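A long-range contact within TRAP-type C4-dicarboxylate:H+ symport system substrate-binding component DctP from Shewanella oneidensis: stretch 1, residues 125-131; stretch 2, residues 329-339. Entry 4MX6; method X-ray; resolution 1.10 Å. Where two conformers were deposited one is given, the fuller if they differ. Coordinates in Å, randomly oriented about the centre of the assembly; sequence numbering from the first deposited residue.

Stretch 1 125-131: DAVNRFQ
Stretch 2 329-339: DVIEAAVAANK

This is a small, mainly apolar helix-to-helix contact, in which one aromatic side chain, Phe 130, plugs into an alanine-rich surface at least 200 residues away in sequence, with a single weak hydrogen bond at its margin.

Stretch 1 is helical throughout, with phi from -56° to -68° and psi from -39° to -49°; its i to i+4 ladder includes Phe 130 N to Ala 126 O at 3.0 Å. Stretch 2 is helical from Asp 329, as in Ala 334 N to Val 330 O at 3.0 Å. Towards its C-terminal part the psi values shrink to about -20° and i to i+3 bonds appear, such as Asn 338 N to Val 335 O at 3.1 Å. The axes approach to 8.7 Å, and their N-to-C directions make an angle of 133°, closer to antiparallel than to parallel but strongly splayed. The register is set by Ala 126 and Asn 338, whose CA atoms lie 4.9 Å apart. Together the two sides bury 316 Å².

Phe 130 contributes the largest covered area, 87 Å². With chi1 at 176° (t) and chi2 at 75°, its ring reaches a hole formed by Val 330, Ala 333, Ala 334 and Ala 337. The Ala 334 methyl lies over one ring face, its CB 4.2 Å from the ring centroid and 26° off the normal, a CH-pi arrangement in which a weakly polarised C-H group meets the pi cloud. Val 330, chi1 t, meets the ring edge, with CG1 3.8 Å from Phe 130 CZ. Ala 333 CB stands 4.2 Å from Phe 130 CE1, and at the base of the side chain Phe 130 CB is 4.0 Å from Ala 337 CB.

Ala 337 is the most covered residue of stretch 2, at 74 Å². Its CB points toward stretch 1 and also lies 3.7 Å from Ala 126 O, so its small methyl packs directly against the helix backbone. Ala 126 likewise directs its CB toward the partner, placing it 3.2 Å from Asn 338 OD1, a close van der Waals approach. The CB of Asn 338 points away, but chi1 of -70° (m) and chi2 of -61° bring the amide end nearer; its ND2 donates to Val 335 O at 3.2 Å.

The polar link comes from Arg 129, chi1 m and chi2 t, chi3 -96° and chi4 -73°. Its NE donates to Ala 337 O at 3.5 Å with an N-H...O angle of 152°, a long, weak hydrogen bond in which the carbonyl oxygen lies at the guanidinium edge, near its plane.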

ATOM      1  N   ASP A 125      -3.778   2.254 -13.999  1.00  9.80           N
ATOM      2  CA  ASP A 125      -4.643   1.527 -14.921  1.00 11.52           C
ATOM      3  C   ASP A 125      -4.125   0.094 -15.121  1.00 10.78           C
ATOM      4  O   ASP A 125      -4.912  -0.865 -15.154  1.00 10.26           O
ATOM      5  CB  ASP A 125      -4.757   2.256 -16.263  1.00 15.41           C
ATOM      6  CG  ASP A 125      -5.590   3.534 -16.180  1.00 20.07           C
ATOM      7  OD1 ASP A 125      -6.515   3.611 -15.344  1.00 22.12           O
ATOM      8  OD2 ASP A 125      -5.314   4.470 -16.964  1.00 23.13           O
ATOM      9  N   ALA A 126      -2.808  -0.054 -15.259  1.00  9.83           N
ATOM     10  CA  ALA A 126      -2.215  -1.380 -15.433  1.00  9.46           C
ATOM     11  C   ALA A 126      -2.362  -2.206 -14.154  1.00  8.11           C
ATOM     12  O   ALA A 126      -2.681  -3.394 -14.207  1.00  8.61           O
ATOM     13  CB  ALA A 126      -0.755  -1.252 -15.827  1.00 10.04           C
ATOM     14  N   VAL A 127      -2.139  -1.567 -13.008  1.00  7.60           N
ATOM     15  CA  VAL A 127      -2.326  -2.244 -11.730  1.00  7.57           C
ATOM     16  C   VAL A 127      -3.733  -2.814 -11.628  1.00  7.37           C
ATOM     17  O   VAL A 127      -3.940  -3.981 -11.280  1.00  7.60           O
ATOM     18  CB  VAL A 127      -2.094  -1.256 -10.552  1.00  8.32           C
ATOM     19  CG1 VAL A 127      -2.450  -1.899  -9.247  1.00  8.86           C
ATOM     20  CG2 VAL A 127      -0.652  -0.772 -10.539  1.00  8.51           C
ATOM     21  N   ASN A 128      -4.709  -1.972 -11.930  1.00  8.02           N
ATOM     22  CA  ASN A 128      -6.098  -2.374 -11.831  1.00  8.17           C
ATOM     23  C   ASN A 128      -6.429  -3.531 -12.787  1.00  8.75           C
ATOM     24  O   ASN A 128      -7.123  -4.471 -12.415  1.00  8.68           O
ATOM     25  CB  ASN A 128      -7.020  -1.202 -12.093  1.00  9.37           C
ATOM     26  CG  ASN A 128      -8.412  -1.488 -11.674  1.00 11.84           C
ATOM     27  OD1 ASN A 128      -8.697  -1.559 -10.478  1.00 12.55           O
ATOM     28  ND2 ASN A 128      -9.304  -1.639 -12.638  1.00 14.65           N
ATOM     29  N   ARG A 129      -5.946  -3.460 -14.023  0.51  8.45           N
ATOM     30  CA  ARG A 129      -6.200  -4.546 -14.961  0.51  8.96           C
ATOM     31  C   ARG A 129      -5.638  -5.862 -14.429  0.51  8.28           C
ATOM     32  O   ARG A 129      -6.290  -6.912 -14.503  0.51  8.70           O
ATOM     33  CB  ARG A 129      -5.616  -4.232 -16.341  0.51 11.06           C
ATOM     34  CG  ARG A 129      -6.496  -3.347 -17.201  0.51 14.04           C
ATOM     35  CD  ARG A 129      -5.955  -3.224 -18.619  0.51 17.54           C
ATOM     36  NE  ARG A 129      -5.156  -2.013 -18.790  0.51 20.73           N
ATOM     37  CZ  ARG A 129      -5.674  -0.788 -18.858  0.51 22.57           C
ATOM     38  NH1 ARG A 129      -6.983  -0.609 -18.759  0.51 23.65           N
ATOM     39  NH2 ARG A 129      -4.884   0.264 -19.019  0.51 23.31           N
ATOM     40  N   PHE A 130      -4.422  -5.820 -13.895  1.00  8.19           N
ATOM     41  CA  PHE A 130      -3.823  -7.031 -13.339  1.00  8.28           C
ATOM     42  C   PHE A 130      -4.657  -7.554 -12.163  1.00  7.71           C
ATOM     43  O   PHE A 130      -4.963  -8.736 -12.079  1.00  8.67           O
ATOM     44  CB  PHE A 130      -2.384  -6.785 -12.911  1.00  8.21           C
ATOM     45  CG  PHE A 130      -1.747  -7.971 -12.256  1.00  8.02           C
ATOM     46  CD1 PHE A 130      -1.335  -9.063 -13.002  1.00  8.45           C
ATOM     47  CD2 PHE A 130      -1.578  -8.011 -10.885  1.00  8.59           C
ATOM     48  CE1 PHE A 130      -0.742 -10.157 -12.381  1.00  9.36           C
ATOM     49  CE2 PHE A 130      -1.006  -9.108 -10.264  1.00  9.12           C
ATOM     50  CZ  PHE A 130      -0.581 -10.179 -11.011  1.00  9.85           C
ATOM     51  N   GLN A 131      -5.041  -6.662 -11.259  1.00  7.12           N
ATOM     52  CA  GLN A 131      -5.848  -7.047 -10.104  1.00  7.29           C
ATOM     53  C   GLN A 131      -7.176  -7.691 -10.480  1.00  7.43           C
ATOM     54  O   GLN A 131      -7.626  -8.614  -9.809  1.00  8.05           O
ATOM     55  CB  GLN A 131      -6.107  -5.840  -9.212  1.00  6.76           C
ATOM     56  CG  GLN A 131      -4.882  -5.458  -8.380  1.00  7.15           C
ATOM     57  CD  GLN A 131      -5.014  -4.099  -7.717  1.00  6.87           C
ATOM     58  OE1 GLN A 131      -5.930  -3.322  -8.006  1.00  7.82           O
ATOM     59  NE2 GLN A 131      -4.081  -3.792  -6.834  1.00  6.79           N
ATOM     60  N   ASP A 329       5.190 -16.890 -14.905  0.52 13.24           N
ATOM     61  CA  ASP A 329       3.887 -16.721 -15.537  0.52 13.74           C
ATOM     62  C   ASP A 329       3.148 -15.508 -14.964  0.52 12.70           C
ATOM     63  O   ASP A 329       2.487 -14.774 -15.696  0.52 12.35           O
ATOM     64  CB  ASP A 329       3.017 -17.983 -15.362  0.52 15.19           C
ATOM     65  CG  ASP A 329       3.597 -19.221 -16.047  0.52 16.62           C
ATOM     66  OD1 ASP A 329       4.522 -19.089 -16.874  0.52 16.98           O
ATOM     67  OD2 ASP A 329       3.103 -20.340 -15.762  0.52 17.94           O
ATOM     68  N   VAL A 330       3.255 -15.303 -13.654  1.00 12.50           N
ATOM     69  CA  VAL A 330       2.560 -14.198 -13.003  1.00 12.10           C
ATOM     70  C   VAL A 330       3.208 -12.869 -13.391  1.00 11.89           C
ATOM     71  O   VAL A 330       2.508 -11.889 -13.655  1.00 11.64           O
ATOM     72  CB  VAL A 330       2.500 -14.372 -11.472  1.00 13.32           C
ATOM     73  CG1 VAL A 330       1.729 -13.223 -10.837  1.00 13.85           C
ATOM     74  CG2 VAL A 330       1.847 -15.696 -11.128  1.00 14.35           C
ATOM     75  N   ILE A 331       4.539 -12.824 -13.435  1.00 11.30           N
ATOM     76  CA  ILE A 331       5.242 -11.628 -13.891  1.00 11.63           C
ATOM     77  C   ILE A 331       4.800 -11.295 -15.312  1.00 11.75           C
ATOM     78  O   ILE A 331       4.522 -10.138 -15.623  1.00 11.95           O
ATOM     79  CB  ILE A 331       6.776 -11.791 -13.799  1.00 12.38           C
ATOM     80  CG1 ILE A 331       7.204 -11.821 -12.334  1.00 13.19           C
ATOM     81  CG2 ILE A 331       7.492 -10.665 -14.548  1.00 13.32           C
ATOM     82  CD1 ILE A 331       8.643 -12.197 -12.125  1.00 14.59           C
ATOM     83  N   GLU A 332       4.705 -12.311 -16.165  0.55 11.48           N
ATOM     84  CA  GLU A 332       4.315 -12.093 -17.556  0.55 11.84           C
ATOM     85  C   GLU A 332       2.884 -11.580 -17.680  0.55 11.06           C
ATOM     86  O   GLU A 332       2.589 -10.744 -18.535  0.55 11.68           O
ATOM     87  CB  GLU A 332       4.517 -13.362 -18.378  0.55 12.67           C
ATOM     88  CG  GLU A 332       5.977 -13.596 -18.679  0.55 13.66           C
ATOM     89  CD  GLU A 332       6.236 -14.845 -19.485  0.55 15.22           C
ATOM     90  OE1 GLU A 332       5.304 -15.651 -19.672  0.55 16.35           O
ATOM     91  OE2 GLU A 332       7.384 -15.017 -19.946  0.55 15.34           O
ATOM     92  N   ALA A 333       1.996 -12.059 -16.821  1.00 10.64           N
ATOM     93  CA  ALA A 333       0.629 -11.552 -16.801  1.00 11.15           C
ATOM     94  C   ALA A 333       0.602 -10.081 -16.385  1.00 10.78           C
ATOM     95  O   ALA A 333      -0.159  -9.292 -16.945  1.00 11.89           O
ATOM     96  CB  ALA A 333      -0.254 -12.392 -15.877  1.00 11.81           C
ATOM     97  N   ALA A 334       1.436  -9.706 -15.420  1.00 10.76           N
ATOM     98  CA  ALA A 334       1.509  -8.321 -14.989  1.00 10.82           C
ATOM     99  C   ALA A 334       2.086  -7.442 -16.099  1.00 11.23           C
ATOM    100  O   ALA A 334       1.580  -6.352 -16.373  1.00 11.78           O
ATOM    101  CB  ALA A 334       2.344  -8.198 -13.721  1.00 10.98           C
ATOM    102  N   VAL A 335       3.170  -7.896 -16.725  1.00 11.08           N
ATOM    103  CA  VAL A 335       3.790  -7.128 -17.799  1.00 12.73           C
ATOM    104  C   VAL A 335       2.759  -6.866 -18.891  1.00 12.78           C
ATOM    105  O   VAL A 335       2.649  -5.749 -19.408  1.00 13.75           O
ATOM    106  CB  VAL A 335       5.035  -7.851 -18.383  1.00 14.18           C
ATOM    107  CG1 VAL A 335       5.516  -7.197 -19.670  1.00 15.40           C
ATOM    108  CG2 VAL A 335       6.167  -7.875 -17.356  1.00 14.59           C
ATOM    109  N   ALA A 336       2.009  -7.902 -19.252  1.00 12.32           N
ATOM    110  CA  ALA A 336       1.032  -7.797 -20.328  1.00 12.91           C
ATOM    111  C   ALA A 336      -0.120  -6.860 -19.975  1.00 12.02           C
ATOM    112  O   ALA A 336      -0.748  -6.297 -20.874  1.00 13.57           O
ATOM    113  CB  ALA A 336       0.512  -9.177 -20.711  1.00 14.76           C
ATOM    114  N   ALA A 337      -0.385  -6.672 -18.683  1.00 12.14           N
ATOM    115  CA  ALA A 337      -1.422  -5.738 -18.250  1.00 12.23           C
ATOM    116  C   ALA A 337      -1.110  -4.281 -18.622  1.00 12.51           C
ATOM    117  O   ALA A 337      -2.007  -3.437 -18.639  1.00 13.77           O
ATOM    118  CB  ALA A 337      -1.669  -5.876 -16.745  1.00 12.42           C
ATOM    119  N   ASN A 338       0.156  -3.972 -18.895  1.00 12.25           N
ATOM    120  CA  ASN A 338       0.540  -2.634 -19.348  1.00 13.26           C
ATOM    121  C   ASN A 338       0.114  -2.348 -20.776  1.00 16.08           C
ATOM    122  O   ASN A 338       0.065  -1.203 -21.210  1.00 17.75           O
ATOM    123  CB  ASN A 338       2.047  -2.455 -19.270  1.00 12.21           C
ATOM    124  CG  ASN A 338       2.530  -2.391 -17.859  1.00 11.15           C
ATOM    125  OD1 ASN A 338       2.135  -1.498 -17.119  1.00 12.53           O
ATOM    126  ND2 ASN A 338       3.348  -3.355 -17.449  1.00 13.10           N
ATOM    127  N   LYS A 339      -0.196  -3.394 -21.526  1.00 18.35           N
ATOM    128  CA  LYS A 339      -0.407  -3.240 -22.956  1.00 24.09           C
ATOM    129  C   LYS A 339      -1.733  -3.837 -23.387  1.00 25.37           C
ATOM    130  O   LYS A 339      -1.840  -4.385 -24.483  1.00 25.43           O
ATOM    131  CB  LYS A 339       0.742  -3.887 -23.712  1.00 28.56           C
ATOM    132  CG  LYS A 339       1.777  -4.555 -22.823  1.00 32.30           C
ATOM    133  CD  LYS A 339       2.245  -5.797 -23.472  1.00 34.85           C
ATOM    134  CE  LYS A 339       2.727  -5.505 -24.866  1.00 36.62           C
ATOM    135  NZ  LYS A 339       2.515  -6.680 -25.673  1.00 37.61           N
TER